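Local structure of DspB (1YHT) at residues R27-P32 with P90-R95; S64-Q69 with Q161-E166; S117-T122 with D146-I151; S175-I180 with K212-N217. The protein hydrolyses terminal beta-linked N-acetylhexosamine residues as a family 20 glycoside hydrolase, and probably releases biofilms by cutting their matrix polysaccharide. All coordinates share one frame; numbering follows the deposited sequence.

Contact 1. Residues R27-P32 with P90-R95; sequences RHFYSP and PFLSYR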
# COMPACT_ATOMS: atom_id res chain seq x y z
N ARG A 27 -7.66 2.58 -7.09
CA ARG A 27 -8.39 3.82 -7.41
C ARG A 27 -8.22 4.27 -8.87
O ARG A 27 -9.02 5.07 -9.35
CB ARG A 27 -7.92 4.96 -6.52
CG ARG A 27 -8.52 4.95 -5.10
CD ARG A 27 -8.19 3.69 -4.28
NE ARG A 27 -8.56 4.00 -2.89
CZ ARG A 27 -7.79 4.65 -2.04
NH1 ARG A 27 -6.55 4.97 -2.38
NH2 ARG A 27 -8.25 4.97 -0.83
N HIS A 28 -7.12 3.87 -9.51
CA HIS A 28 -6.88 4.18 -10.93
C HIS A 28 -6.11 3.00 -11.56
O HIS A 28 -5.12 2.55 -10.99
CB HIS A 28 -6.05 5.44 -11.11
CG HIS A 28 -6.09 5.97 -12.51
ND1 HIS A 28 -5.32 5.45 -13.54
CD2 HIS A 28 -6.86 6.92 -13.08
CE1 HIS A 28 -5.60 6.09 -14.67
NE2 HIS A 28 -6.54 6.98 -14.41
N PHE A 29 -6.57 2.48 -12.69
CA PHE A 29 -5.97 1.26 -13.25
C PHE A 29 -4.83 1.62 -14.15
O PHE A 29 -4.90 2.64 -14.81
CB PHE A 29 -7.02 0.48 -14.05
CG PHE A 29 -6.63 -0.92 -14.36
CD1 PHE A 29 -6.74 -1.91 -13.41
CD2 PHE A 29 -6.17 -1.27 -15.63
CE1 PHE A 29 -6.42 -3.21 -13.68
CE2 PHE A 29 -5.85 -2.58 -15.91
CZ PHE A 29 -5.97 -3.55 -14.95
N TYR A 30 -3.81 0.77 -14.21
CA TYR A 30 -2.67 0.95 -15.10
C TYR A 30 -2.43 -0.31 -15.93
O TYR A 30 -2.41 -1.45 -15.43
CB TYR A 30 -1.38 1.31 -14.30
CG TYR A 30 -1.50 2.57 -13.44
CD1 TYR A 30 -0.84 3.75 -13.80
CD2 TYR A 30 -2.26 2.58 -12.30
CE1 TYR A 30 -0.89 4.90 -13.01
CE2 TYR A 30 -2.37 3.74 -11.50
CZ TYR A 30 -1.68 4.89 -11.85
OH TYR A 30 -1.79 6.03 -11.09
N SER A 31 -2.23 -0.08 -17.22
CA SER A 31 -1.99 -1.16 -18.17
C SER A 31 -0.69 -1.90 -17.84
O SER A 31 0.21 -1.33 -17.26
CB SER A 31 -1.95 -0.59 -19.58
OG SER A 31 -0.71 0.03 -19.85
N PRO A 32 -0.61 -3.19 -18.17
CA PRO A 32 0.70 -3.84 -18.05
C PRO A 32 1.89 -3.08 -18.64
O PRO A 32 2.96 -2.99 -18.02
CB PRO A 32 0.48 -5.17 -18.79
CG PRO A 32 -0.95 -5.48 -18.55
CD PRO A 32 -1.66 -4.14 -18.58
N PRO A 90 -11.89 -2.70 -13.83
CA PRO A 90 -10.83 -3.50 -14.42
C PRO A 90 -10.04 -4.38 -13.47
O PRO A 90 -9.96 -4.10 -12.29
CB PRO A 90 -9.91 -2.46 -15.04
CG PRO A 90 -10.09 -1.25 -14.14
CD PRO A 90 -11.53 -1.27 -13.77
N PHE A 91 -9.49 -5.47 -14.00
CA PHE A 91 -8.54 -6.25 -13.21
C PHE A 91 -7.49 -6.86 -14.09
O PHE A 91 -7.69 -7.10 -15.30
CB PHE A 91 -9.26 -7.27 -12.35
CG PHE A 91 -9.98 -8.33 -13.14
CD1 PHE A 91 -9.33 -9.53 -13.42
CD2 PHE A 91 -11.28 -8.14 -13.58
CE1 PHE A 91 -9.99 -10.55 -14.13
CE2 PHE A 91 -11.93 -9.14 -14.28
CZ PHE A 91 -11.28 -10.34 -14.57
N LEU A 92 -6.32 -7.12 -13.50
CA LEU A 92 -5.22 -7.78 -14.22
C LEU A 92 -5.49 -9.25 -14.22
O LEU A 92 -5.72 -9.84 -13.15
CB LEU A 92 -3.87 -7.47 -13.55
CG LEU A 92 -3.39 -6.04 -13.68
CD1 LEU A 92 -2.23 -5.75 -12.71
CD2 LEU A 92 -3.02 -5.67 -15.13
N SER A 93 -5.40 -9.88 -15.39
CA SER A 93 -5.51 -11.31 -15.47
C SER A 93 -4.25 -11.96 -14.90
O SER A 93 -3.20 -11.33 -14.82
CB SER A 93 -5.69 -11.77 -16.92
OG SER A 93 -4.46 -11.67 -17.62
N TYR A 94 -4.36 -13.23 -14.56
CA TYR A 94 -3.19 -14.00 -14.14
C TYR A 94 -2.07 -14.04 -15.21
O TYR A 94 -0.90 -13.99 -14.87
CB TYR A 94 -3.57 -15.45 -13.85
CG TYR A 94 -4.52 -15.68 -12.71
CD1 TYR A 94 -4.35 -15.05 -11.46
CD2 TYR A 94 -5.55 -16.58 -12.85
CE1 TYR A 94 -5.23 -15.31 -10.41
CE2 TYR A 94 -6.43 -16.86 -11.77
CZ TYR A 94 -6.26 -16.20 -10.58
OH TYR A 94 -7.17 -16.51 -9.54
N ARG A 95 -2.43 -14.17 -16.47
CA ARG A 95 -1.44 -14.11 -17.56
C ARG A 95 -0.73 -12.76 -17.63
O ARG A 95 0.50 -12.69 -17.74
CB ARG A 95 -2.11 -14.46 -18.90
CG ARG A 95 -1.24 -14.20 -20.16
CD ARG A 95 -1.77 -14.98 -21.39
NE ARG A 95 -0.66 -15.76 -22.00
CZ ARG A 95 -0.32 -17.02 -21.72
NH1 ARG A 95 -1.03 -17.75 -20.84
NH2 ARG A 95 0.73 -17.58 -22.34
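F29 and P90 meet ring against ring where the loop that follows strand 18-24 of the TIM barrel touches strand 90-91 of a small antiparallel sheet beside it. The chief interaction is a CH-pi contact. P90 CB sits over the centre of the F29 ring, 3.6 Å from its centroid and 13° off the ring normal. Proline suits this place, since its compact ring can lie over an aromatic face and it carries no backbone N-H that would need an acceptor. The bond from CA to CB of F29 points toward 90-95; CG is anti to the backbone N (chi1 -165°), and P90 CG comes to 3.5 Å from F29 CG.

The remaining contacts are apolar. L92 sends one branch of its fork to both F29 and P32, while its side chain also packs on L97 and I100 of helix 94-106. P32 opens the first turn of helix 32-44, a position where a missing N-H costs nothing; the preceding S31 caps that helix through OG to V34 N. No hydrogen bond crosses between the segments. The F29 ring packs on the backbone too, F29 CE1 lying 3.7 Å from F91 CA, and L92 CD2 lies 3.6 Å from F29 CZ and 4.0 Å from P32 CG.

Contact 2. Residues S64-Q69 with Q161-E166; sequences SHLLNQ and QSLMSE
E166, on helix 154-171 of the TIM barrel, stretches its carboxylate across to S64 OG and L66 N; S64 forms an ST motif just before the type I beta turn H65 to N68. Each carboxylate oxygen takes a donor on its syn lone pair. S64 OG gives its proton to E166 OE1 at 2.6 Å, and the backbone L66 N donates to E166 OE2 at 2.8 Å with an N-H...O angle of 160°. CG of E166 stands anti to the backbone N (chi1 -177°) and the chain runs on extended, which carries the acid out to the turn; glutamate has the length for this. Two donors gripping the carboxylate would be expected to favour its charged form.

Alongside this polar grip, leucines fill the joint. L66 reaches toward E166 tip to tip while its CD2 lies beside S162 in the middle of the helix, a tight 3.0 Å from S162 O. L67 crosses L163 at about a right angle, with L67 CD1 4.0 Å from L163 CD1; beyond them L127 and V128 of helix 122-132 pack on L67, and L115 of strand 110-117 on L163.

The second shell sets the turn itself. H65 ND1 is hydrogen-bonded to Y94 OH. Serine fits its place because one hydroxyl serves twice: while donating to E166, S64 OG accepts from L67 N at 2.8 Å. N68 and Q69 both face S64 in a G1 beta bulge, where Q69 N donates to S64 O at 2.9 Å and S64 N returns a bond of 3.0 Å to Q69 O.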
# COMPACT_ATOMS: atom_id res chain seq x y z
N SER A 64 -9.01 -13.35 -9.36
CA SER A 64 -9.20 -14.13 -8.12
C SER A 64 -10.15 -15.31 -8.33
O SER A 64 -11.29 -15.12 -8.75
CB SER A 64 -9.78 -13.27 -7.01
OG SER A 64 -9.99 -14.05 -5.82
N HIS A 65 -9.66 -16.52 -8.02
CA HIS A 65 -10.55 -17.69 -7.84
C HIS A 65 -11.45 -17.53 -6.60
O HIS A 65 -12.65 -17.73 -6.66
CB HIS A 65 -9.72 -18.97 -7.66
CG HIS A 65 -9.26 -19.61 -8.94
ND1 HIS A 65 -8.38 -19.01 -9.81
CD2 HIS A 65 -9.52 -20.85 -9.44
CE1 HIS A 65 -8.15 -19.83 -10.82
NE2 HIS A 65 -8.85 -20.95 -10.64
N LEU A 66 -10.86 -17.14 -5.47
CA LEU A 66 -11.61 -17.06 -4.20
C LEU A 66 -12.75 -16.06 -4.24
O LEU A 66 -13.85 -16.29 -3.68
CB LEU A 66 -10.64 -16.73 -3.04
CG LEU A 66 -10.02 -17.88 -2.23
CD1 LEU A 66 -9.38 -18.86 -3.05
CD2 LEU A 66 -8.99 -17.33 -1.27
N LEU A 67 -12.51 -14.91 -4.87
CA LEU A 67 -13.55 -13.88 -5.02
C LEU A 67 -14.33 -14.00 -6.32
O LEU A 67 -15.21 -13.21 -6.59
CB LEU A 67 -12.96 -12.49 -4.87
CG LEU A 67 -12.10 -12.30 -3.61
CD1 LEU A 67 -11.40 -11.00 -3.68
CD2 LEU A 67 -12.90 -12.39 -2.33
N ASN A 68 -14.01 -15.02 -7.10
CA ASN A 68 -14.64 -15.35 -8.36
C ASN A 68 -14.71 -14.15 -9.35
O ASN A 68 -15.78 -13.74 -9.76
CB ASN A 68 -16.03 -16.01 -8.17
CG ASN A 68 -16.54 -16.65 -9.43
OD1 ASN A 68 -15.76 -16.90 -10.36
ND2 ASN A 68 -17.84 -16.94 -9.50
N GLN A 69 -13.54 -13.58 -9.64
CA GLN A 69 -13.35 -12.51 -10.58
C GLN A 69 -12.40 -13.08 -11.59
O GLN A 69 -11.17 -13.11 -11.37
CB GLN A 69 -12.74 -11.27 -9.89
CG GLN A 69 -12.39 -10.17 -10.89
CD GLN A 69 -12.24 -8.82 -10.25
OE1 GLN A 69 -13.21 -8.05 -10.21
NE2 GLN A 69 -11.01 -8.52 -9.75
N GLN A 161 -6.81 -15.04 5.59
CA GLN A 161 -5.67 -15.86 5.34
C GLN A 161 -5.84 -16.71 4.06
O GLN A 161 -4.90 -16.87 3.34
CB GLN A 161 -5.39 -16.73 6.54
CG GLN A 161 -4.72 -15.90 7.67
CD GLN A 161 -4.46 -16.75 8.91
OE1 GLN A 161 -4.90 -17.89 8.99
NE2 GLN A 161 -3.74 -16.17 9.88
N SER A 162 -7.03 -17.22 3.79
CA SER A 162 -7.30 -17.90 2.52
C SER A 162 -7.07 -16.99 1.30
O SER A 162 -6.50 -17.44 0.33
CB SER A 162 -8.70 -18.53 2.49
OG SER A 162 -9.68 -17.55 2.23
N LEU A 163 -7.44 -15.70 1.38
CA LEU A 163 -7.20 -14.73 0.30
C LEU A 163 -5.71 -14.37 0.24
O LEU A 163 -5.08 -14.34 -0.83
CB LEU A 163 -8.06 -13.47 0.49
CG LEU A 163 -8.06 -12.42 -0.63
CD1 LEU A 163 -8.45 -13.05 -2.03
CD2 LEU A 163 -9.02 -11.28 -0.22
N MET A 164 -5.09 -14.19 1.40
CA MET A 164 -3.63 -13.99 1.42
C MET A 164 -2.88 -15.12 0.73
O MET A 164 -1.97 -14.86 -0.05
CB MET A 164 -3.12 -13.82 2.84
CG MET A 164 -3.61 -12.55 3.54
SD MET A 164 -3.28 -12.62 5.34
CE MET A 164 -1.49 -12.47 5.37
N SER A 165 -3.29 -16.37 0.99
CA SER A 165 -2.65 -17.53 0.33
C SER A 165 -2.73 -17.48 -1.20
O SER A 165 -1.77 -17.82 -1.91
CB SER A 165 -3.28 -18.83 0.84
OG SER A 165 -2.98 -19.01 2.22
N GLU A 166 -3.90 -17.09 -1.71
CA GLU A 166 -4.09 -16.91 -3.14
C GLU A 166 -3.18 -15.81 -3.70
O GLU A 166 -2.53 -15.98 -4.75
CB GLU A 166 -5.55 -16.58 -3.40
CG GLU A 166 -5.83 -16.44 -4.90
CD GLU A 166 -7.27 -16.15 -5.21
OE1 GLU A 166 -7.62 -14.95 -5.24
OE2 GLU A 166 -8.02 -17.10 -5.45

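Contact 3. Residues S117-T122 with D146-I151; sequences SPNHMT and DDEIDI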
# COMPACT_ATOMS: atom_id res chain seq x y z
N SER A 117 -6.39 -4.24 5.06
CA SER A 117 -7.39 -4.59 6.06
C SER A 117 -6.92 -3.97 7.37
O SER A 117 -5.74 -3.60 7.51
CB SER A 117 -7.60 -6.09 6.18
OG SER A 117 -6.69 -6.72 7.06
N PRO A 118 -7.85 -3.83 8.35
CA PRO A 118 -9.26 -4.19 8.34
C PRO A 118 -10.19 -3.25 7.61
O PRO A 118 -11.35 -3.62 7.39
CB PRO A 118 -9.64 -4.19 9.84
CG PRO A 118 -8.73 -3.30 10.47
CD PRO A 118 -7.44 -3.30 9.66
N ASN A 119 -9.73 -2.03 7.31
CA ASN A 119 -10.52 -1.06 6.53
C ASN A 119 -10.06 -1.15 5.05
O ASN A 119 -9.37 -2.11 4.68
CB ASN A 119 -10.39 0.33 7.19
CG ASN A 119 -11.66 1.21 7.04
OD1 ASN A 119 -12.38 1.54 8.04
ND2 ASN A 119 -11.94 1.62 5.81
N HIS A 120 -10.42 -0.17 4.22
CA HIS A 120 -9.91 -0.07 2.85
C HIS A 120 -10.07 -1.41 2.09
O HIS A 120 -9.19 -1.87 1.36
CB HIS A 120 -8.46 0.43 2.88
CG HIS A 120 -8.33 1.90 3.18
ND1 HIS A 120 -8.71 2.87 2.28
CD2 HIS A 120 -7.89 2.55 4.29
CE1 HIS A 120 -8.51 4.07 2.82
NE2 HIS A 120 -7.99 3.90 4.03
N MET A 121 -11.25 -2.03 2.25
CA MET A 121 -11.50 -3.35 1.64
C MET A 121 -12.89 -3.55 1.12
O MET A 121 -13.33 -4.69 0.98
CB MET A 121 -11.06 -4.48 2.59
CG MET A 121 -11.74 -4.56 3.93
SD MET A 121 -11.21 -5.92 4.99
CE MET A 121 -11.21 -7.28 3.84
N THR A 122 -13.58 -2.46 0.79
CA THR A 122 -14.96 -2.57 0.31
C THR A 122 -15.09 -3.39 -0.97
O THR A 122 -16.05 -4.10 -1.13
CB THR A 122 -15.64 -1.22 0.17
OG1 THR A 122 -15.51 -0.52 1.40
CG2 THR A 122 -17.12 -1.38 -0.12
N ASP A 146 -19.39 -0.95 9.87
CA ASP A 146 -19.77 -1.65 8.65
C ASP A 146 -18.74 -1.58 7.51
O ASP A 146 -18.96 -2.12 6.44
CB ASP A 146 -21.11 -1.12 8.16
CG ASP A 146 -21.86 -2.15 7.32
OD1 ASP A 146 -21.99 -3.34 7.75
OD2 ASP A 146 -22.29 -1.75 6.20
N ASP A 147 -17.62 -0.92 7.73
CA ASP A 147 -16.58 -0.83 6.70
C ASP A 147 -15.31 -1.61 7.06
O ASP A 147 -14.23 -1.38 6.48
CB ASP A 147 -16.27 0.64 6.39
CG ASP A 147 -15.78 1.42 7.61
OD1 ASP A 147 -15.93 0.96 8.77
OD2 ASP A 147 -15.26 2.54 7.40
N GLU A 148 -15.43 -2.53 8.02
CA GLU A 148 -14.26 -3.31 8.42
C GLU A 148 -14.57 -4.78 8.67
O GLU A 148 -15.65 -5.15 9.16
CB GLU A 148 -13.61 -2.70 9.64
CG GLU A 148 -13.15 -1.26 9.47
CD GLU A 148 -12.39 -0.75 10.67
OE1 GLU A 148 -12.11 -1.55 11.58
OE2 GLU A 148 -12.02 0.43 10.71
N ILE A 149 -13.59 -5.62 8.35
CA ILE A 149 -13.61 -7.01 8.72
C ILE A 149 -13.57 -7.10 10.24
O ILE A 149 -12.99 -6.21 10.92
CB ILE A 149 -12.39 -7.77 8.07
CG1 ILE A 149 -12.66 -9.28 7.97
CG2 ILE A 149 -11.15 -7.54 8.87
CD1 ILE A 149 -13.37 -9.69 6.75
N ASP A 150 -14.17 -8.16 10.79
CA ASP A 150 -14.11 -8.38 12.24
C ASP A 150 -12.82 -9.01 12.67
O ASP A 150 -12.66 -10.24 12.58
CB ASP A 150 -15.26 -9.27 12.70
CG ASP A 150 -15.39 -9.32 14.21
OD1 ASP A 150 -14.46 -8.90 14.97
OD2 ASP A 150 -16.42 -9.86 14.61
N ILE A 151 -11.90 -8.19 13.18
CA ILE A 151 -10.54 -8.69 13.52
C ILE A 151 -10.50 -9.65 14.74
O ILE A 151 -9.47 -10.32 15.04
CB ILE A 151 -9.58 -7.50 13.73
CG1 ILE A 151 -10.11 -6.57 14.84
CG2 ILE A 151 -9.37 -6.70 12.41
CD1 ILE A 151 -9.11 -5.49 15.24
O HOH W 1 -13.64 -1.43 3.79
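P118 and N119 pack against E148 and I149 in a buried loop-to-loop contact just past the C-terminal end of strand 110-117, the end at which TIM-barrel enzymes carry their active sites. One backbone bond joins the loops directly: I149 N donates to P118 O at 3.2 Å, arriving in the carbonyl plane on a lone pair. The same oxygen receives a CA-H...O contact from E148 CA at 3.1 Å. P118 follows a cis peptide bond, a geometry proline accepts more readily than other residues.

Apolar contacts lie beside that bond. P118 CB rests 3.6 Å from I151 CG2 and 3.8 Å from I149 CG2, so the CG2 branches of both isoleucines meet one proline carbon. M121 crosses I149 at about a right angle and brings its polarisable sulphur, SD, to 3.8 Å from I149 CB. A water ties the other flank, donating to D147 O at 2.8 Å and accepting from M121 N at 2.9 Å; it is also bonded to T122 OG1. The carboxylate of E148 has its own partner, since OE2 accepts from G186 N.

Around the pair, H120 ND1 hydrogen-bonds D56 and NE2 hydrogen-bonds E184. M160 of helix 154-171 touches S117 and M121, S156 of that helix touches I149, and L140 of helix 134-140 packs on I149 as well. Y198 of helix 192-208 lies against both I149 and I151 and bonds S117 OG.

Contact 4. Residues S175-I180 with K212-N217; sequences SQHFHI and KTRMWN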
# COMPACT_ATOMS: atom_id res chain seq x y z
N SER A 175 8.20 -11.92 -4.78
CA SER A 175 7.81 -11.21 -3.58
C SER A 175 8.49 -11.83 -2.38
O SER A 175 8.40 -13.04 -2.18
CB SER A 175 6.27 -11.25 -3.42
OG SER A 175 5.90 -10.66 -2.18
N GLN A 176 9.21 -11.02 -1.61
CA GLN A 176 9.73 -11.44 -0.30
C GLN A 176 9.05 -10.79 0.91
O GLN A 176 9.32 -11.17 2.08
CB GLN A 176 11.24 -11.19 -0.25
CG GLN A 176 11.98 -12.14 -1.21
CD GLN A 176 11.94 -11.68 -2.64
OE1 GLN A 176 12.28 -10.54 -2.94
NE2 GLN A 176 11.50 -12.55 -3.53
N HIS A 177 8.12 -9.86 0.61
CA HIS A 177 7.39 -9.14 1.62
C HIS A 177 5.95 -9.09 1.18
O HIS A 177 5.68 -8.89 -0.02
CB HIS A 177 7.89 -7.70 1.76
CG HIS A 177 9.33 -7.59 2.12
ND1 HIS A 177 10.34 -7.74 1.19
CD2 HIS A 177 9.94 -7.35 3.30
CE1 HIS A 177 11.51 -7.60 1.79
NE2 HIS A 177 11.30 -7.38 3.08
N PHE A 178 5.04 -9.12 2.14
CA PHE A 178 3.61 -8.96 1.87
C PHE A 178 3.11 -7.86 2.78
O PHE A 178 3.35 -7.90 3.99
CB PHE A 178 2.93 -10.32 2.15
CG PHE A 178 1.47 -10.39 1.80
CD1 PHE A 178 1.03 -11.25 0.79
CD2 PHE A 178 0.56 -9.71 2.52
CE1 PHE A 178 -0.32 -11.38 0.49
CE2 PHE A 178 -0.83 -9.83 2.24
CZ PHE A 178 -1.25 -10.66 1.20
N HIS A 179 2.37 -6.90 2.20
CA HIS A 179 1.92 -5.75 2.95
C HIS A 179 0.48 -6.02 3.41
O HIS A 179 -0.42 -6.22 2.59
CB HIS A 179 2.07 -4.50 2.10
CG HIS A 179 2.06 -3.21 2.88
ND1 HIS A 179 0.99 -2.83 3.68
CD2 HIS A 179 2.99 -2.24 3.00
CE1 HIS A 179 1.26 -1.66 4.23
NE2 HIS A 179 2.45 -1.26 3.81
N ILE A 180 0.29 -6.02 4.73
CA ILE A 180 -0.99 -6.28 5.35
C ILE A 180 -1.87 -5.05 5.62
O ILE A 180 -2.97 -5.15 6.24
CB ILE A 180 -0.85 -7.15 6.66
CG1 ILE A 180 -0.15 -6.37 7.77
CG2 ILE A 180 -0.16 -8.50 6.32
CD1 ILE A 180 -0.17 -7.00 9.11
N LYS A 212 8.18 -11.98 4.82
CA LYS A 212 8.17 -10.89 5.76
C LYS A 212 6.93 -10.03 5.57
O LYS A 212 6.29 -10.03 4.52
CB LYS A 212 9.43 -10.04 5.60
CG LYS A 212 10.67 -10.80 5.98
CD LYS A 212 11.84 -10.11 5.32
CE LYS A 212 13.14 -10.66 5.70
NZ LYS A 212 14.20 -10.03 4.86
N THR A 213 6.57 -9.32 6.64
CA THR A 213 5.38 -8.50 6.71
C THR A 213 5.74 -7.01 6.64
O THR A 213 6.66 -6.54 7.32
CB THR A 213 4.63 -8.81 8.07
OG1 THR A 213 4.38 -10.21 8.18
CG2 THR A 213 3.35 -8.01 8.21
N ARG A 214 5.01 -6.29 5.81
CA ARG A 214 4.99 -4.84 5.81
C ARG A 214 3.62 -4.36 6.30
O ARG A 214 2.57 -5.01 6.09
CB ARG A 214 5.35 -4.27 4.43
CG ARG A 214 6.79 -4.50 4.05
CD ARG A 214 7.70 -3.26 4.20
NE ARG A 214 9.10 -3.63 4.07
CZ ARG A 214 9.83 -3.59 2.95
NH1 ARG A 214 9.34 -3.09 1.81
NH2 ARG A 214 11.09 -4.05 2.96
N MET A 215 3.64 -3.22 6.99
CA MET A 215 2.44 -2.66 7.58
C MET A 215 2.51 -1.15 7.75
O MET A 215 3.56 -0.63 8.09
CB MET A 215 2.24 -3.31 8.97
CG MET A 215 0.92 -3.05 9.52
SD MET A 215 0.75 -3.88 11.15
CE MET A 215 1.68 -2.74 12.12
N TRP A 216 1.37 -0.45 7.53
CA TRP A 216 1.26 0.99 7.74
C TRP A 216 1.42 1.28 9.26
O TRP A 216 1.15 0.41 10.09
CB TRP A 216 -0.10 1.52 7.21
CG TRP A 216 -0.31 1.41 5.73
CD1 TRP A 216 -1.26 0.67 5.09
CD2 TRP A 216 0.44 2.06 4.70
NE1 TRP A 216 -1.15 0.83 3.72
CE2 TRP A 216 -0.12 1.67 3.46
CE3 TRP A 216 1.48 3.00 4.71
CZ2 TRP A 216 0.35 2.15 2.23
CZ3 TRP A 216 1.94 3.48 3.53
CH2 TRP A 216 1.38 3.05 2.28
N ASN A 217 1.89 2.49 9.62
CA ASN A 217 2.16 2.77 11.06
C ASN A 217 0.97 3.10 11.96
O ASN A 217 1.14 3.26 13.14
CB ASN A 217 3.19 3.89 11.22
CG ASN A 217 2.68 5.21 10.73
OD1 ASN A 217 2.58 5.43 9.53
ND2 ASN A 217 2.32 6.10 11.66
O HOH W 2 13.38 -7.18 4.89
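CG of H179 stands anti to its backbone N (chi1 -161°) and CG of W216 anti to its carbonyl carbon (chi1 -64°), and the two rings meet edge-to-face. The edge of H179 points at the five-membered ring of W216, with CE1 above the indole, centroids 4.4 Å apart and planes at 54°. All three ring nitrogens have partners: H179 NE2 with T235, H179 ND1 with G181 N and W216 NE1 with E114.

Neighbouring on the same face, R214 lays NH2 over the ring of H177, toward its rim and 3.3 Å from H177 NE2, at an angle too poor for a hydrogen bond. R214 NE forms a salt bridge with E233, and H177 ND1 bonds E110. Lysine suits position 212 because its long chain runs beside the imidazole and carries NZ to a water shared with H177 NE2.

The backbones pair as parallel strands of the TIM barrel. F178 N reaches K212 O at 2.8 Å, R214 N reaches F178 O at 2.9 Å and I180 N reaches R214 O at 2.8 Å, while K212 N bonds Q176 O. On the I180 side chain, CD1 touches both M215 SD and T213 CG2 at 3.8 Å.

Strands 177-181 and 212-216 are joined through helix 192-208 as a beta-alpha-beta unit. F178, I180 and T213 touch L206 of that helix, while strands 110-117 and 233-236 flank the pair within the barrel.

In the fold
Contact 1 closes the first loop, bringing the segment after strand 18-24 against the short strand 90-91 and L92, just before helix 94-106. Before it is complete, contact 2 opens at 64-69 and reaches forward to helix 154-171, so the two cross; Y94 and H65 touch where they interlock. Contact 3 nests within the long loop of contact 2, joining the loop after strand 110-117 to the one that precedes helix 154-171. Contact 4 follows in series, pairing strands 177-181 and 212-216. M164 of contact 2 packs on F178 of contact 4, linking helix 154-171 to the next barrel strand, while S117 of contact 3 comes near I180.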